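Local coordinates for protein putative reductase (Peptoclostridium difficile, PDB 5J6C) that probably acts as an FMN-dependent nitroreductase, using bound flavin to reduce nitro compounds, and may interact with the antibiotic metronidazole, at residues A[104-109]-A[122-127]; A[74-79]-A[83-88]. All coordinates share one frame; numbering follows the deposited sequence.

Interaction 1: residues A[104-109]-A[122-127]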
loop_
_atom_site.group_PDB
_atom_site.type_symbol
_atom_site.label_atom_id
_atom_site.label_comp_id
_atom_site.label_asym_id
_atom_site.label_seq_id
_atom_site.Cartn_x
_atom_site.Cartn_y
_atom_site.Cartn_z
ATOM N N ILE A 104 9.564 -12.218 -3.112
ATOM C CA ILE A 104 9.637 -11.113 -4.059
ATOM C C ILE A 104 10.192 -9.912 -3.308
ATOM O O ILE A 104 9.562 -9.424 -2.362
ATOM C CB ILE A 104 8.275 -10.774 -4.680
ATOM C CG1 ILE A 104 7.671 -11.994 -5.378
ATOM C CG2 ILE A 104 8.429 -9.608 -5.656
ATOM C CD1 ILE A 104 6.320 -11.714 -5.937
ATOM N N VAL A 105 11.366 -9.453 -3.721
ATOM C CA VAL A 105 11.976 -8.241 -3.184
ATOM C C VAL A 105 11.459 -7.067 -4.003
ATOM O O VAL A 105 11.591 -7.065 -5.234
ATOM C CB VAL A 105 13.509 -8.330 -3.237
ATOM C CG1 VAL A 105 14.154 -7.078 -2.629
ATOM C CG2 VAL A 105 13.968 -9.589 -2.528
ATOM N N ILE A 106 10.852 -6.084 -3.330
ATOM C CA ILE A 106 10.329 -4.879 -3.975
ATOM C C ILE A 106 11.359 -3.760 -3.829
ATOM O O ILE A 106 11.635 -3.288 -2.718
ATOM C CB ILE A 106 8.983 -4.437 -3.392
ATOM C CG1 ILE A 106 7.882 -5.465 -3.652
ATOM C CG2 ILE A 106 8.577 -3.128 -4.021
ATOM C CD1 ILE A 106 7.605 -6.345 -2.488
ATOM N N ILE A 107 11.908 -3.314 -4.959
ATOM C CA ILE A 107 12.856 -2.209 -4.996
ATOM C C ILE A 107 12.229 -1.085 -5.805
ATOM O O ILE A 107 11.246 -1.278 -6.521
ATOM C CB ILE A 107 14.219 -2.618 -5.600
ATOM C CG1 ILE A 107 14.068 -2.909 -7.098
ATOM C CG2 ILE A 107 14.816 -3.800 -4.836
ATOM C CD1 ILE A 107 15.386 -3.224 -7.821
ATOM N N ALA A 108 12.803 0.108 -5.680
ATOM C CA ALA A 108 12.262 1.264 -6.372
ATOM C C ALA A 108 13.393 2.195 -6.764
ATOM O O ALA A 108 14.347 2.387 -6.004
ATOM C CB ALA A 108 11.247 2.007 -5.507
ATOM N N ASP A 109 13.284 2.757 -7.962
ATOM C CA ASP A 109 14.217 3.772 -8.443
ATOM C C ASP A 109 13.949 5.064 -7.679
ATOM O O ASP A 109 13.005 5.794 -7.985
ATOM C CB ASP A 109 14.053 3.945 -9.950
ATOM C CG ASP A 109 15.020 4.961 -10.551
ATOM O OD1 ASP A 109 14.916 5.173 -11.777
ATOM O OD2 ASP A 109 15.862 5.555 -9.825
ATOM N N ILE A 122 2.288 0.020 -2.263
ATOM C CA ILE A 122 1.058 -0.385 -2.933
ATOM C C ILE A 122 1.281 -1.657 -3.729
ATOM O O ILE A 122 0.450 -2.573 -3.706
ATOM C CB ILE A 122 0.544 0.745 -3.834
ATOM C CG1 ILE A 122 0.126 1.945 -2.988
ATOM C CG2 ILE A 122 -0.590 0.231 -4.720
ATOM C CD1 ILE A 122 0.169 3.233 -3.753
ATOM N N ALA A 123 2.392 -1.726 -4.466
ATOM C CA ALA A 123 2.677 -2.931 -5.235
ATOM C C ALA A 123 2.814 -4.147 -4.320
ATOM O O ALA A 123 2.286 -5.225 -4.619
ATOM C CB ALA A 123 3.934 -2.722 -6.077
ATOM N N ALA A 124 3.498 -3.982 -3.187
ATOM C CA ALA A 124 3.645 -5.087 -2.247
ATOM C C ALA A 124 2.301 -5.529 -1.693
ATOM O O ALA A 124 2.093 -6.725 -1.449
ATOM C CB ALA A 124 4.582 -4.677 -1.107
ATOM N N SER A 125 1.378 -4.588 -1.478
ATOM C CA SER A 125 0.063 -4.974 -0.988
ATOM C C SER A 125 -0.704 -5.733 -2.057
ATOM O O SER A 125 -1.379 -6.718 -1.751
ATOM C CB SER A 125 -0.714 -3.748 -0.512
ATOM O OG SER A 125 -1.376 -3.103 -1.590
ATOM N N TYR A 126 -0.582 -5.313 -3.321
ATOM C CA TYR A 126 -1.215 -6.064 -4.404
ATOM C C TYR A 126 -0.646 -7.477 -4.479
ATOM O O TYR A 126 -1.385 -8.441 -4.710
ATOM C CB TYR A 126 -1.049 -5.332 -5.745
ATOM C CG TYR A 126 -2.037 -4.191 -6.009
ATOM C CD1 TYR A 126 -2.646 -3.498 -4.958
ATOM C CD2 TYR A 126 -2.371 -3.817 -7.310
ATOM C CE1 TYR A 126 -3.544 -2.451 -5.190
ATOM C CE2 TYR A 126 -3.287 -2.769 -7.553
ATOM C CZ TYR A 126 -3.867 -2.096 -6.484
ATOM O OH TYR A 126 -4.766 -1.069 -6.707
ATOM N N ILE A 127 0.660 -7.625 -4.238
ATOM C CA ILE A 127 1.283 -8.949 -4.248
ATOM C C ILE A 127 0.674 -9.825 -3.157
ATOM O O ILE A 127 0.229 -10.954 -3.409
ATOM C CB ILE A 127 2.817 -8.814 -4.111
ATOM C CG1 ILE A 127 3.424 -8.403 -5.459
ATOM C CG2 ILE A 127 3.465 -10.101 -3.578
ATOM C CD1 ILE A 127 4.867 -7.870 -5.392
#

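Interaction 2: residues A[74-79]-A[83-88]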
loop_
_atom_site.group_PDB
_atom_site.type_symbol
_atom_site.label_atom_id
_atom_site.label_comp_id
_atom_site.label_asym_id
_atom_site.label_seq_id
_atom_site.Cartn_x
_atom_site.Cartn_y
_atom_site.Cartn_z
ATOM N N ILE A 74 12.265 -8.358 -7.784
ATOM C CA ILE A 74 13.247 -9.424 -7.883
ATOM C C ILE A 74 12.615 -10.668 -7.282
ATOM O O ILE A 74 12.408 -10.757 -6.060
ATOM C CB ILE A 74 14.569 -9.063 -7.192
ATOM C CG1 ILE A 74 15.077 -7.716 -7.710
ATOM C CG2 ILE A 74 15.608 -10.161 -7.438
ATOM C CD1 ILE A 74 16.351 -7.253 -7.031
ATOM N N VAL A 75 12.284 -11.611 -8.155
ATOM C CA VAL A 75 11.766 -12.910 -7.758
ATOM C C VAL A 75 12.928 -13.796 -7.331
ATOM O O VAL A 75 13.891 -13.988 -8.085
ATOM C CB VAL A 75 10.986 -13.548 -8.919
ATOM C CG1 VAL A 75 10.493 -14.955 -8.553
ATOM C CG2 VAL A 75 9.847 -12.638 -9.349
ATOM N N VAL A 76 12.837 -14.360 -6.130
ATOM C CA VAL A 76 13.901 -15.196 -5.588
ATOM C C VAL A 76 13.312 -16.541 -5.196
ATOM O O VAL A 76 12.396 -16.602 -4.369
ATOM C CB VAL A 76 14.588 -14.538 -4.382
ATOM C CG1 VAL A 76 15.714 -15.426 -3.874
ATOM C CG2 VAL A 76 15.105 -13.166 -4.782
ATOM N N ASP A 77 13.829 -17.618 -5.793
ATOM C CA ASP A 77 13.463 -18.968 -5.390
ATOM C C ASP A 77 14.674 -19.858 -5.165
ATOM O O ASP A 77 14.502 -21.041 -4.844
ATOM C CB ASP A 77 12.519 -19.613 -6.423
ATOM C CG ASP A 77 13.226 -20.028 -7.701
ATOM O OD1 ASP A 77 14.389 -19.625 -7.938
ATOM O OD2 ASP A 77 12.590 -20.756 -8.488
ATOM N N ASP A 78 15.882 -19.329 -5.336
ATOM C CA ASP A 78 17.095 -20.073 -5.035
ATOM C C ASP A 78 17.268 -20.190 -3.527
ATOM O O ASP A 78 17.259 -19.184 -2.810
ATOM C CB ASP A 78 18.300 -19.378 -5.662
ATOM C CG ASP A 78 19.608 -19.978 -5.210
ATOM O OD1 ASP A 78 19.971 -21.057 -5.721
ATOM O OD2 ASP A 78 20.266 -19.383 -4.334
ATOM N N LYS A 79 17.432 -21.425 -3.044
ATOM C CA LYS A 79 17.406 -21.652 -1.604
ATOM C C LYS A 79 18.557 -20.927 -0.915
ATOM O O LYS A 79 18.382 -20.349 0.168
ATOM C CB LYS A 79 17.450 -23.150 -1.301
ATOM C CG LYS A 79 17.061 -23.473 0.131
ATOM C CD LYS A 79 17.517 -24.852 0.576
ATOM C CE LYS A 79 16.975 -25.153 1.974
ATOM N NZ LYS A 79 16.724 -23.892 2.739
ATOM N N ILE A 83 18.345 -18.078 2.085
ATOM C CA ILE A 83 19.084 -18.102 3.345
ATOM C C ILE A 83 19.823 -16.782 3.545
ATOM O O ILE A 83 19.721 -16.145 4.603
ATOM C CB ILE A 83 20.052 -19.302 3.372
ATOM C CG1 ILE A 83 19.265 -20.623 3.405
ATOM C CG2 ILE A 83 21.019 -19.188 4.540
ATOM C CD1 ILE A 83 20.124 -21.859 3.303
ATOM N N ASN A 84 20.578 -16.354 2.526
ATOM C CA ASN A 84 21.291 -15.082 2.605
ATOM C C ASN A 84 20.342 -13.941 2.961
ATOM O O ASN A 84 20.626 -13.140 3.853
ATOM C CB ASN A 84 21.996 -14.795 1.281
ATOM C CG ASN A 84 23.088 -15.809 0.969
ATOM O OD1 ASN A 84 23.507 -16.573 1.834
ATOM N ND2 ASN A 84 23.546 -15.818 -0.273
ATOM N N LEU A 85 19.184 -13.888 2.298
ATOM C CA LEU A 85 18.245 -12.796 2.526
ATOM C C LEU A 85 17.564 -12.884 3.890
ATOM O O LEU A 85 17.157 -11.855 4.437
ATOM C CB LEU A 85 17.208 -12.769 1.401
ATOM C CG LEU A 85 17.780 -12.306 0.052
ATOM C CD1 LEU A 85 16.776 -12.513 -1.054
ATOM C CD2 LEU A 85 18.245 -10.827 0.109
ATOM N N SER A 86 17.431 -14.086 4.460
ATOM C CA SER A 86 16.849 -14.204 5.796
ATOM C C SER A 86 17.728 -13.572 6.866
ATOM O O SER A 86 17.259 -13.347 7.993
ATOM C CB SER A 86 16.612 -15.671 6.143
ATOM O OG SER A 86 17.841 -16.307 6.442
ATOM N N GLN A 87 18.995 -13.308 6.546
ATOM C CA GLN A 87 19.935 -12.652 7.447
ATOM C C GLN A 87 19.959 -11.130 7.294
ATOM O O GLN A 87 20.842 -10.482 7.862
ATOM C CB GLN A 87 21.346 -13.207 7.217
ATOM C CG GLN A 87 21.654 -14.504 7.946
ATOM C CD GLN A 87 21.720 -14.316 9.448
ATOM O OE1 GLN A 87 20.796 -14.697 10.169
ATOM N NE2 GLN A 87 22.810 -13.714 9.931
ATOM N N CYS A 88 19.015 -10.538 6.550
ATOM C CA CYS A 88 19.134 -9.118 6.216
ATOM C C CYS A 88 18.959 -8.219 7.431
ATOM O O CYS A 88 19.415 -7.073 7.415
ATOM C CB CYS A 88 18.121 -8.727 5.137
ATOM S SG CYS A 88 16.404 -8.755 5.672
#

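Interaction 1: residues A[104-109]-A[122-127]
Ile104 and Ile127 meet tip to tip, and the apolar contact spreads over both outer branches of each: Ile104 CD1 lies 4.0 Å from Ile127 CG2, and Ile104 CG2 lies 4.0 Å from Ile127 CD1. In Ile104, CG1 is anti to the carbonyl carbon (chi1 -57°), and the extended chi2 then carries CD1 out to the helix. Two residues further along the strand, Ile106 reaches the helix where the side chain is small: its CD1 sits 3.7 Å from Ala124 CB, matching the shorter CA-to-CA distance of 6.9 Å between Ile106 and Ala124. Ile106 CG1 also approaches Ile127 CD1, at 4.2 Å. This is a helix packed against the face of the antiparallel sheet of the α+β nitroreductase fold; the axes of the two short segments approach to 9.5 Å and run nearly antiparallel, at 160°. Ile55 of helix 49-60 touches both Ile104 and Ile127. No hydrogen bond crosses between the segments. Within the helix segment, Ile122 O accepts from Tyr126 N and from Ser125 OG, the latter at 2.8 Å. Ser125 OG also bonds Ser125 OG of the second subunit, and the Ile122 side chain packs on Trp140 of that subunit and touches FMN.

Interaction 2: residues A[74-79]-A[83-88]
Val76, the last residue of the strand, meets Leu85 tip to tip: Leu85 CD1 faces both methyls of the valine, 4.1 Å from Val76 CG2 and 4.2 Å from Val76 CG1. The valine torsion, with CG1 anti to the backbone N (chi1 -178°), leaves both branches able to share that one methyl. Leu82 packs on Val76 and Leu97 on Leu85, extending the apolar contact. Next along the chain, the backbone N atoms of Asp77 and Asp78 both donate to Asn199 OD1 of the second subunit. Asp78 is the N-cap of helix 79-86, its OD2 accepting from Lys81 N; the segment thus runs from the outermost strand of this chain's sheet, through the short connection at Asp77 and Asp78, straight into a capped helix that folds back beside it. Lys79 opens that helix. Its O accepts from Ile83 N at 3.0 Å with an N-H...O angle of 159°, an ordinary i to i+4 helical bond. The lysine chain runs extended until it bends at chi4 (-26°) and crosses the isoleucine at an angle, with Lys79 NZ 4.0 Å from Ile83 CD1. The isoleucine also lies against the acceptor: Ile83 CG1 is 3.4 Å from Lys79 O. Three residues on, Ser86 OG donates to Ile83 O at 2.6 Å.

In the fold
Followed from the N terminus, interaction 2 comes first: strand 71-76 leads into helix 79-86, and the contact closes a loop with three residues between its segments. Interaction 1 closes later, with twelve residues between segments 104-109 and 122-127, on strand 102-109 and helix 116-133. The two loops follow in series, neither nested nor crossed, and their centres lie about 15 Å apart. The sheet joins them, because strands 71-76 and 102-109 are antiparallel neighbours: Val105 N is 2.9 Å from Ile74 O, a probable hydrogen bond, and Ile107 CD1 packs on Ile74 CD1 at 4.2 Å. Both contacts also touch the second subunit, and Ile74 and Val75 extend the sheet into it through a parallel ladder.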